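Local coordinates for hypothetical conserved protein (Geobacillus kaustophilus, PDB 2R5X) that is of unknown function but belongs to the YugN-like family and folds as an antiparallel sheet packed against two helices, at residues L27-A32 and Y53-Q58; Y42-V47 and Q106-Q111. The protein carries 1 engineered substitution. All coordinates share one frame; numbering follows the deposited sequence. Where two conformers were deposited one is given.

Contact 1: residues L27-A32 and Y53-Q58; sequences LGFVRA and YYLRVQ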
ATOM      1  N   LEU A  27       4.098   9.551   0.753  1.00 37.26           N
ATOM      2  CA  LEU A  27       4.878   8.528   1.441  1.00 29.85           C
ATOM      3  C   LEU A  27       5.684   7.638   0.506  1.00 25.38           C
ATOM      4  O   LEU A  27       6.172   6.584   0.913  1.00 30.65           O
ATOM      5  CB  LEU A  27       3.991   7.702   2.374  1.00 23.80           C
ATOM      6  CG  LEU A  27       3.246   8.541   3.427  1.00 38.02           C
ATOM      7  CD1 LEU A  27       2.332   7.669   4.253  1.00 41.44           C
ATOM      8  CD2 LEU A  27       4.197   9.303   4.321  1.00 41.14           C
ATOM      9  N   GLY A  28       5.839   8.079  -0.737  1.00 31.37           N
ATOM     10  CA  GLY A  28       6.733   7.415  -1.688  1.00 32.16           C
ATOM     11  C   GLY A  28       6.122   6.309  -2.535  1.00 30.20           C
ATOM     12  O   GLY A  28       6.846   5.580  -3.211  1.00 28.51           O
ATOM     13  N   PHE A  29       4.797   6.191  -2.514  1.00 29.38           N
ATOM     14  CA  PHE A  29       4.103   5.161  -3.293  1.00 27.80           C
ATOM     15  C   PHE A  29       3.740   5.698  -4.670  1.00 31.78           C
ATOM     16  O   PHE A  29       3.437   6.882  -4.821  1.00 41.01           O
ATOM     17  CB  PHE A  29       2.816   4.701  -2.593  1.00 20.66           C
ATOM     18  CG  PHE A  29       3.039   3.906  -1.337  1.00 31.61           C
ATOM     19  CD1 PHE A  29       2.943   2.514  -1.351  1.00 22.36           C
ATOM     20  CD2 PHE A  29       3.312   4.547  -0.132  1.00 28.23           C
ATOM     21  CE1 PHE A  29       3.143   1.777  -0.197  1.00 24.61           C
ATOM     22  CE2 PHE A  29       3.510   3.819   1.031  1.00 34.54           C
ATOM     23  CZ  PHE A  29       3.427   2.434   1.008  1.00 26.69           C
ATOM     24  N   VAL A  30       3.777   4.826  -5.673  1.00 27.21           N
ATOM     25  CA  VAL A  30       3.203   5.138  -6.987  1.00 28.01           C
ATOM     26  C   VAL A  30       2.052   4.163  -7.268  1.00 33.20           C
ATOM     27  O   VAL A  30       2.033   3.059  -6.712  1.00 30.77           O
ATOM     28  CB  VAL A  30       4.261   5.097  -8.127  1.00 31.87           C
ATOM     29  CG1 VAL A  30       5.372   6.114  -7.868  1.00 31.86           C
ATOM     30  CG2 VAL A  30       4.840   3.690  -8.314  1.00 34.93           C
ATOM     31  N   ARG A  31       1.098   4.535  -8.090  1.00 31.85           N
ATOM     32  CA  ARG A  31       0.024   3.641  -8.452  0.50 26.93           C
ATOM     33  C   ARG A  31       0.523   2.463  -9.221  1.00 29.49           C
ATOM     34  O   ARG A  31       1.388   2.599 -10.012  1.00 24.13           O
ATOM     35  CB  ARG A  31      -0.967   4.340  -9.323  0.50 35.48           C
ATOM     36  CG  ARG A  31      -2.003   5.065  -8.603  0.50 41.35           C
ATOM     37  CD  ARG A  31      -3.031   4.186  -7.965  0.50 50.07           C
ATOM     38  NE  ARG A  31      -4.066   5.094  -7.622  0.50 49.06           N
ATOM     39  CZ  ARG A  31      -5.224   5.139  -8.219  0.50 62.33           C
ATOM     40  NH1 ARG A  31      -6.087   6.053  -7.881  0.50 54.74           N
ATOM     41  NH2 ARG A  31      -5.517   4.231  -9.101  0.50 75.57           N
ATOM     42  N   ALA A  32      -0.050   1.320  -8.976  1.00 24.36           N
ATOM     43  CA  ALA A  32       0.351   0.104  -9.663  1.00 30.71           C
ATOM     44  C   ALA A  32      -0.887  -0.673 -10.069  1.00 28.63           C
ATOM     45  O   ALA A  32      -2.002  -0.300  -9.696  1.00 23.85           O
ATOM     46  CB  ALA A  32       1.247  -0.740  -8.765  1.00 30.16           C
ATOM     47  N   TYR A  53      12.295  -5.209  -4.241  1.00 31.50           N
ATOM     48  CA  TYR A  53      11.246  -5.461  -3.275  1.00 21.20           C
ATOM     49  C   TYR A  53      10.243  -4.344  -3.408  1.00 32.36           C
ATOM     50  O   TYR A  53      10.615  -3.191  -3.660  1.00 33.81           O
ATOM     51  CB  TYR A  53      11.807  -5.483  -1.857  1.00 27.54           C
ATOM     52  CG  TYR A  53      12.694  -6.667  -1.576  1.00 25.82           C
ATOM     53  CD1 TYR A  53      12.153  -7.878  -1.135  1.00 25.26           C
ATOM     54  CD2 TYR A  53      14.075  -6.580  -1.748  1.00 36.78           C
ATOM     55  CE1 TYR A  53      12.970  -8.969  -0.872  1.00 30.07           C
ATOM     56  CE2 TYR A  53      14.900  -7.664  -1.486  1.00 33.59           C
ATOM     57  CZ  TYR A  53      14.344  -8.856  -1.055  1.00 33.56           C
ATOM     58  OH  TYR A  53      15.170  -9.929  -0.799  1.00 37.42           O
ATOM     59  N   TYR A  54       8.968  -4.676  -3.248  1.00 23.44           N
ATOM     60  CA  TYR A  54       7.933  -3.659  -3.315  1.00 25.75           C
ATOM     61  C   TYR A  54       6.908  -3.802  -2.193  1.00 25.17           C
ATOM     62  O   TYR A  54       6.369  -4.882  -1.956  1.00 30.83           O
ATOM     63  CB  TYR A  54       7.275  -3.592  -4.708  1.00 26.93           C
ATOM     64  CG  TYR A  54       6.711  -4.900  -5.229  1.00 21.15           C
ATOM     65  CD1 TYR A  54       5.368  -5.233  -5.026  1.00 35.24           C
ATOM     66  CD2 TYR A  54       7.511  -5.792  -5.947  1.00 25.61           C
ATOM     67  CE1 TYR A  54       4.843  -6.427  -5.511  1.00 27.73           C
ATOM     68  CE2 TYR A  54       6.996  -6.995  -6.434  1.00 30.46           C
ATOM     69  CZ  TYR A  54       5.662  -7.299  -6.218  1.00 29.58           C
ATOM     70  OH  TYR A  54       5.149  -8.479  -6.699  1.00 37.81           O
ATOM     71  N   LEU A  55       6.674  -2.701  -1.489  1.00 26.17           N
ATOM     72  CA  LEU A  55       5.660  -2.653  -0.448  1.00 25.77           C
ATOM     73  C   LEU A  55       4.339  -2.295  -1.111  1.00 26.05           C
ATOM     74  O   LEU A  55       4.192  -1.207  -1.654  1.00 20.59           O
ATOM     75  CB  LEU A  55       6.039  -1.615   0.619  1.00 23.02           C
ATOM     76  CG  LEU A  55       5.081  -1.337   1.783  1.00 28.32           C
ATOM     77  CD1 LEU A  55       4.715  -2.617   2.542  1.00 26.58           C
ATOM     78  CD2 LEU A  55       5.684  -0.303   2.720  1.00 22.34           C
ATOM     79  N   ARG A  56       3.379  -3.212  -1.057  1.00 24.58           N
ATOM     80  CA  ARG A  56       2.125  -3.038  -1.778  1.00 26.23           C
ATOM     81  C   ARG A  56       0.953  -2.790  -0.842  1.00 25.60           C
ATOM     82  O   ARG A  56       0.660  -3.613   0.025  1.00 27.79           O
ATOM     83  CB  ARG A  56       1.850  -4.260  -2.664  1.00 26.72           C
ATOM     84  CG  ARG A  56       0.502  -4.239  -3.381  1.00 29.22           C
ATOM     85  CD  ARG A  56       0.497  -5.154  -4.610  1.00 21.95           C
ATOM     86  NE  ARG A  56       1.340  -4.637  -5.691  1.00 31.62           N
ATOM     87  CZ  ARG A  56       1.307  -5.060  -6.952  1.00 38.61           C
ATOM     88  NH1 ARG A  56       0.462  -6.014  -7.323  1.00 37.21           N
ATOM     89  NH2 ARG A  56       2.114  -4.523  -7.852  1.00 31.08           N
ATOM     90  N   VAL A  57       0.292  -1.649  -1.032  1.00 25.69           N
ATOM     91  CA  VAL A  57      -0.939  -1.312  -0.308  1.00 19.67           C
ATOM     92  C   VAL A  57      -2.089  -1.306  -1.316  1.00 24.63           C
ATOM     93  O   VAL A  57      -1.992  -0.705  -2.381  1.00 23.99           O
ATOM     94  CB  VAL A  57      -0.827   0.042   0.431  1.00 26.11           C
ATOM     95  CG1 VAL A  57      -2.145   0.432   1.107  1.00 24.86           C
ATOM     96  CG2 VAL A  57       0.295  -0.020   1.466  1.00 22.61           C
ATOM     97  N   GLN A  58      -3.168  -1.996  -0.969  1.00 25.12           N
ATOM     98  CA  GLN A  58      -4.261  -2.216  -1.889  1.00 22.95           C
ATOM     99  C   GLN A  58      -5.578  -2.008  -1.166  1.00 26.01           C
ATOM    100  O   GLN A  58      -5.694  -2.280   0.033  1.00 23.15           O
ATOM    101  CB  GLN A  58      -4.180  -3.638  -2.433  1.00 22.38           C
ATOM    102  CG  GLN A  58      -4.811  -3.831  -3.786  1.00 40.55           C
ATOM    103  CD  GLN A  58      -4.499  -5.187  -4.373  1.00 40.74           C
ATOM    104  OE1 GLN A  58      -4.609  -6.205  -3.695  1.00 31.78           O
ATOM    105  NE2 GLN A  58      -4.119  -5.211  -5.648  1.00 22.29           N
TER
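The ring of Phe-29 meets segment 53-58 of strand 51-61 obliquely, through the corner made by CE1 and CZ. CE1 lies 3.5 Å from the carbonyl O of Leu-55. The same CE1 is 3.8 Å from CG2 of Val-57. CZ touches CD2 of Leu-55 at 3.9 Å. The second flat group, the guanidinium of Arg-56, has CE1 of Tyr-54 over one face, displaced toward the rim, and its NH2 passes CB of Ala-32 obliquely at 4.0 Å. Strand 39-48 separates the two segments in the antiparallel sheet and pairs with both, so they meet mainly through side chains. Phe-29 stands just past the helix 17-26, whose end is a Schellman motif with Gly-28 at C-prime; with phi at 90°, any CB there would collide with the carbonyl O of Leu-27. Phenylalanine suits the turn into the sheet because CG, anti to its own carbonyl carbon (chi1 -70°), brings the ring against Leu-55 and Val-57, two branched residues on the same side of their strand; the ring also touches Val-108 of helix 99-117. Exchanging Phe-29 for an alanine would probably open a gap beside Leu-55 CD2 and Val-57 CG2 and cost the core a wedge between helix and sheet. On the other side of the sheet, Arg-56 gives its NH2 to a salt bridge with Asp-43, beside the small Ala-32.

Contact 2: residues Y42-V47 and Q106-Q111; sequences YDRKYV and QNVLAQ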
ATOM      1  N   TYR A  42      -1.016   0.538  -4.661  1.00 24.11           N
ATOM      2  CA  TYR A  42       0.114   1.455  -4.552  1.00 25.67           C
ATOM      3  C   TYR A  42       1.363   0.687  -4.179  1.00 24.60           C
ATOM      4  O   TYR A  42       1.343  -0.107  -3.243  1.00 26.24           O
ATOM      5  CB  TYR A  42      -0.141   2.503  -3.476  1.00 19.61           C
ATOM      6  CG  TYR A  42      -1.437   3.246  -3.611  1.00 27.52           C
ATOM      7  CD1 TYR A  42      -1.500   4.452  -4.304  1.00 39.56           C
ATOM      8  CD2 TYR A  42      -2.606   2.748  -3.035  1.00 45.96           C
ATOM      9  CE1 TYR A  42      -2.697   5.151  -4.403  1.00 39.56           C
ATOM     10  CE2 TYR A  42      -3.806   3.420  -3.154  1.00 31.35           C
ATOM     11  CZ  TYR A  42      -3.845   4.621  -3.831  1.00 42.04           C
ATOM     12  OH  TYR A  42      -5.039   5.286  -3.930  1.00 42.28           O
ATOM     13  N   ASP A  43       2.450   0.928  -4.904  1.00 21.74           N
ATOM     14  CA  ASP A  43       3.711   0.236  -4.644  1.00 20.62           C
ATOM     15  C   ASP A  43       4.785   1.224  -4.235  1.00 24.53           C
ATOM     16  O   ASP A  43       4.903   2.291  -4.832  1.00 24.73           O
ATOM     17  CB  ASP A  43       4.204  -0.500  -5.891  1.00 27.69           C
ATOM     18  CG  ASP A  43       3.488  -1.808  -6.132  1.00 25.77           C
ATOM     19  OD1 ASP A  43       2.656  -2.214  -5.296  1.00 26.62           O
ATOM     20  OD2 ASP A  43       3.769  -2.434  -7.177  1.00 23.68           O
ATOM     21  N   ARG A  44       5.563   0.866  -3.220  1.00 26.79           N
ATOM     22  CA  ARG A  44       6.803   1.577  -2.932  1.00 26.30           C
ATOM     23  C   ARG A  44       7.951   0.611  -3.132  1.00 25.50           C
ATOM     24  O   ARG A  44       8.021  -0.434  -2.478  1.00 26.26           O
ATOM     25  CB  ARG A  44       6.826   2.157  -1.523  1.00 24.59           C
ATOM     26  CG  ARG A  44       8.056   3.010  -1.277  1.00 35.78           C
ATOM     27  CD  ARG A  44       8.081   3.578   0.110  1.00 29.29           C
ATOM     28  NE  ARG A  44       9.413   4.080   0.432  1.00 38.78           N
ATOM     29  CZ  ARG A  44       9.663   5.045   1.308  1.00 36.18           C
ATOM     30  NH1 ARG A  44       8.671   5.635   1.956  1.00 28.14           N
ATOM     31  NH2 ARG A  44      10.912   5.426   1.532  1.00 47.80           N
ATOM     32  N   LYS A  45       8.838   0.966  -4.051  1.00 23.95           N
ATOM     33  CA  LYS A  45       9.903   0.075  -4.490  1.00 30.75           C
ATOM     34  C   LYS A  45      11.182   0.285  -3.702  1.00 33.19           C
ATOM     35  O   LYS A  45      11.588   1.418  -3.429  1.00 28.61           O
ATOM     36  CB  LYS A  45      10.181   0.267  -5.983  1.00 28.39           C
ATOM     37  CG  LYS A  45       9.045  -0.164  -6.892  1.00 36.01           C
ATOM     38  CD  LYS A  45       9.196   0.458  -8.278  1.00 38.30           C
ATOM     39  CE  LYS A  45       8.194  -0.115  -9.276  1.00 68.63           C
ATOM     40  NZ  LYS A  45       6.761   0.140  -8.921  1.00 65.22           N
ATOM     41  N   TYR A  46      11.805  -0.830  -3.346  1.00 25.87           N
ATOM     42  CA  TYR A  46      13.104  -0.845  -2.713  1.00 26.76           C
ATOM     43  C   TYR A  46      13.981  -1.677  -3.625  1.00 33.11           C
ATOM     44  O   TYR A  46      13.943  -2.909  -3.575  1.00 29.82           O
ATOM     45  CB  TYR A  46      13.027  -1.496  -1.329  1.00 23.76           C
ATOM     46  CG  TYR A  46      12.218  -0.719  -0.308  1.00 30.42           C
ATOM     47  CD1 TYR A  46      12.841   0.152   0.591  1.00 35.70           C
ATOM     48  CD2 TYR A  46      10.833  -0.866  -0.233  1.00 30.08           C
ATOM     49  CE1 TYR A  46      12.097   0.866   1.528  1.00 28.27           C
ATOM     50  CE2 TYR A  46      10.081  -0.155   0.691  1.00 24.45           C
ATOM     51  CZ  TYR A  46      10.717   0.702   1.573  1.00 25.02           C
ATOM     52  OH  TYR A  46       9.962   1.395   2.488  1.00 32.51           O
ATOM     53  N   VAL A  47      14.747  -1.007  -4.481  1.00 27.86           N
ATOM     54  CA  VAL A  47      15.651  -1.721  -5.381  1.00 38.73           C
ATOM     55  C   VAL A  47      16.956  -2.070  -4.675  1.00 39.21           C
ATOM     56  O   VAL A  47      17.493  -1.279  -3.893  1.00 37.92           O
ATOM     57  CB  VAL A  47      15.890  -0.986  -6.739  1.00 39.31           C
ATOM     58  CG1 VAL A  47      14.572  -0.795  -7.474  1.00 45.02           C
ATOM     59  CG2 VAL A  47      16.609   0.355  -6.551  1.00 53.39           C
ATOM     60  N   GLN A 106       7.474  -1.882   7.757  1.00 27.76           N
ATOM     61  CA  GLN A 106       6.685  -1.686   8.977  1.00 34.33           C
ATOM     62  C   GLN A 106       6.582  -0.216   9.369  1.00 26.15           C
ATOM     63  O   GLN A 106       5.515   0.237   9.780  1.00 33.21           O
ATOM     64  CB  GLN A 106       7.264  -2.504  10.132  1.00 32.76           C
ATOM     65  CG  GLN A 106       6.814  -3.956  10.135  1.00 42.11           C
ATOM     66  CD  GLN A 106       7.639  -4.839  11.056  1.00 44.12           C
ATOM     67  OE1 GLN A 106       8.534  -4.367  11.759  1.00 68.58           O
ATOM     68  NE2 GLN A 106       7.340  -6.136  11.051  1.00 49.35           N
ATOM     69  N   ASN A 107       7.687   0.520   9.220  1.00 30.08           N
ATOM     70  CA  ASN A 107       7.746   1.950   9.534  1.00 29.16           C
ATOM     71  C   ASN A 107       6.885   2.790   8.604  1.00 33.54           C
ATOM     72  O   ASN A 107       6.205   3.720   9.044  1.00 32.22           O
ATOM     73  CB  ASN A 107       9.195   2.467   9.480  1.00 36.91           C
ATOM     74  CG  ASN A 107      10.122   1.744  10.456  1.00 58.93           C
ATOM     75  OD1 ASN A 107       9.670   1.054  11.374  1.00 55.83           O
ATOM     76  ND2 ASN A 107      11.425   1.892  10.251  1.00 48.31           N
ATOM     77  N   VAL A 108       6.935   2.463   7.315  1.00 27.90           N
ATOM     78  CA  VAL A 108       6.174   3.187   6.304  1.00 22.34           C
ATOM     79  C   VAL A 108       4.674   2.966   6.528  1.00 27.80           C
ATOM     80  O   VAL A 108       3.883   3.905   6.449  1.00 23.32           O
ATOM     81  CB  VAL A 108       6.622   2.797   4.871  1.00 30.61           C
ATOM     82  CG1 VAL A 108       5.712   3.408   3.823  1.00 19.78           C
ATOM     83  CG2 VAL A 108       8.062   3.247   4.632  1.00 20.50           C
ATOM     84  N   LEU A 109       4.292   1.735   6.850  1.00 23.73           N
ATOM     85  CA  LEU A 109       2.887   1.416   7.126  1.00 23.41           C
ATOM     86  C   LEU A 109       2.344   2.128   8.377  1.00 23.81           C
ATOM     87  O   LEU A 109       1.182   2.548   8.408  1.00 26.39           O
ATOM     88  CB  LEU A 109       2.694  -0.104   7.211  1.00 17.36           C
ATOM     89  CG  LEU A 109       2.922  -0.824   5.866  1.00 21.87           C
ATOM     90  CD1 LEU A 109       3.083  -2.324   6.044  1.00 17.69           C
ATOM     91  CD2 LEU A 109       1.812  -0.495   4.859  1.00 28.37           C
ATOM     92  N   ALA A 110       3.191   2.271   9.393  1.00 21.50           N
ATOM     93  CA  ALA A 110       2.849   3.050  10.596  1.00 23.54           C
ATOM     94  C   ALA A 110       2.529   4.509  10.265  1.00 24.67           C
ATOM     95  O   ALA A 110       1.604   5.096  10.830  1.00 31.45           O
ATOM     96  CB  ALA A 110       3.973   2.978  11.606  1.00 26.65           C
ATOM     97  N   GLN A 111       3.275   5.095   9.336  1.00 23.19           N
ATOM     98  CA  GLN A 111       2.976   6.458   8.935  1.00 31.05           C
ATOM     99  C   GLN A 111       1.799   6.542   7.967  1.00 31.51           C
ATOM    100  O   GLN A 111       1.113   7.554   7.940  1.00 29.10           O
ATOM    101  CB  GLN A 111       4.219   7.224   8.454  1.00 42.57           C
ATOM    102  CG  GLN A 111       4.843   6.766   7.152  1.00 64.62           C
ATOM    103  CD  GLN A 111       6.216   7.377   6.917  1.00 47.63           C
ATOM    104  OE1 GLN A 111       7.215   6.663   6.783  1.00 54.32           O
ATOM    105  NE2 GLN A 111       6.271   8.699   6.874  1.00 69.16           N
TER
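Val-108 turns its CG2 methyl toward two polar side chains of the strand, Tyr-46 and Arg-44, whose ends reach the methyl from two different directions. The hydroxyl O of Tyr-46 lies 3.4 Å from CG2, and NH1 of Arg-44 is 3.6 Å from the same methyl, which sits over one face of the guanidinium. This is helix-on-sheet packing: helix 99-117 lies across a face of the antiparallel sheet, and alternate residues of strand 39-48 reach up to it. In Arg-44 a CG anti to the backbone N (chi1 -174°) and a chain extended from CG to NE carry the guanidinium from the strand to the level of Val-108, at the partly exposed margin. The side chains of Tyr-46 and Val-108 point opposite ways alongside one another, and the para hydroxyl is the part that reaches the methyl. A compact valine on the helix is consistent with the close spacing here; Val-108 is buried and also touches Phe-29 and Leu-55. Farther out, the strand is fixed by backbone hydrogen bonds between Arg-44 and Leu-55 and between Tyr-46 and Tyr-53. NH1 of Arg-44 also makes a weak hydrogen bond to the backbone O of Leu-27, which may limit how the guanidinium turns. The other methyl of Val-108, CG1, stands 4.1 Å from that same NH1.

Contact 1 lies mostly in the core, contact 2 nearer the margin of the same helix-covered face. Both draw on one sheet: strand 39-48, the source of contact 2, is hydrogen-bonded between strands 30-32 and 51-61, the partners in contact 1, and supplies side chains to both faces, the helix-covered one serving contact 2. Their chemistry follows from place. The buried face of contact 1 is aromatic and aliphatic, whereas contact 2 sets a guanidinium and a hydroxyl against a single valine. They also touch directly where segment 27-32 begins: CD2 of Leu-27 packs 3.3 Å from NE2 of Gln-111 on the helix.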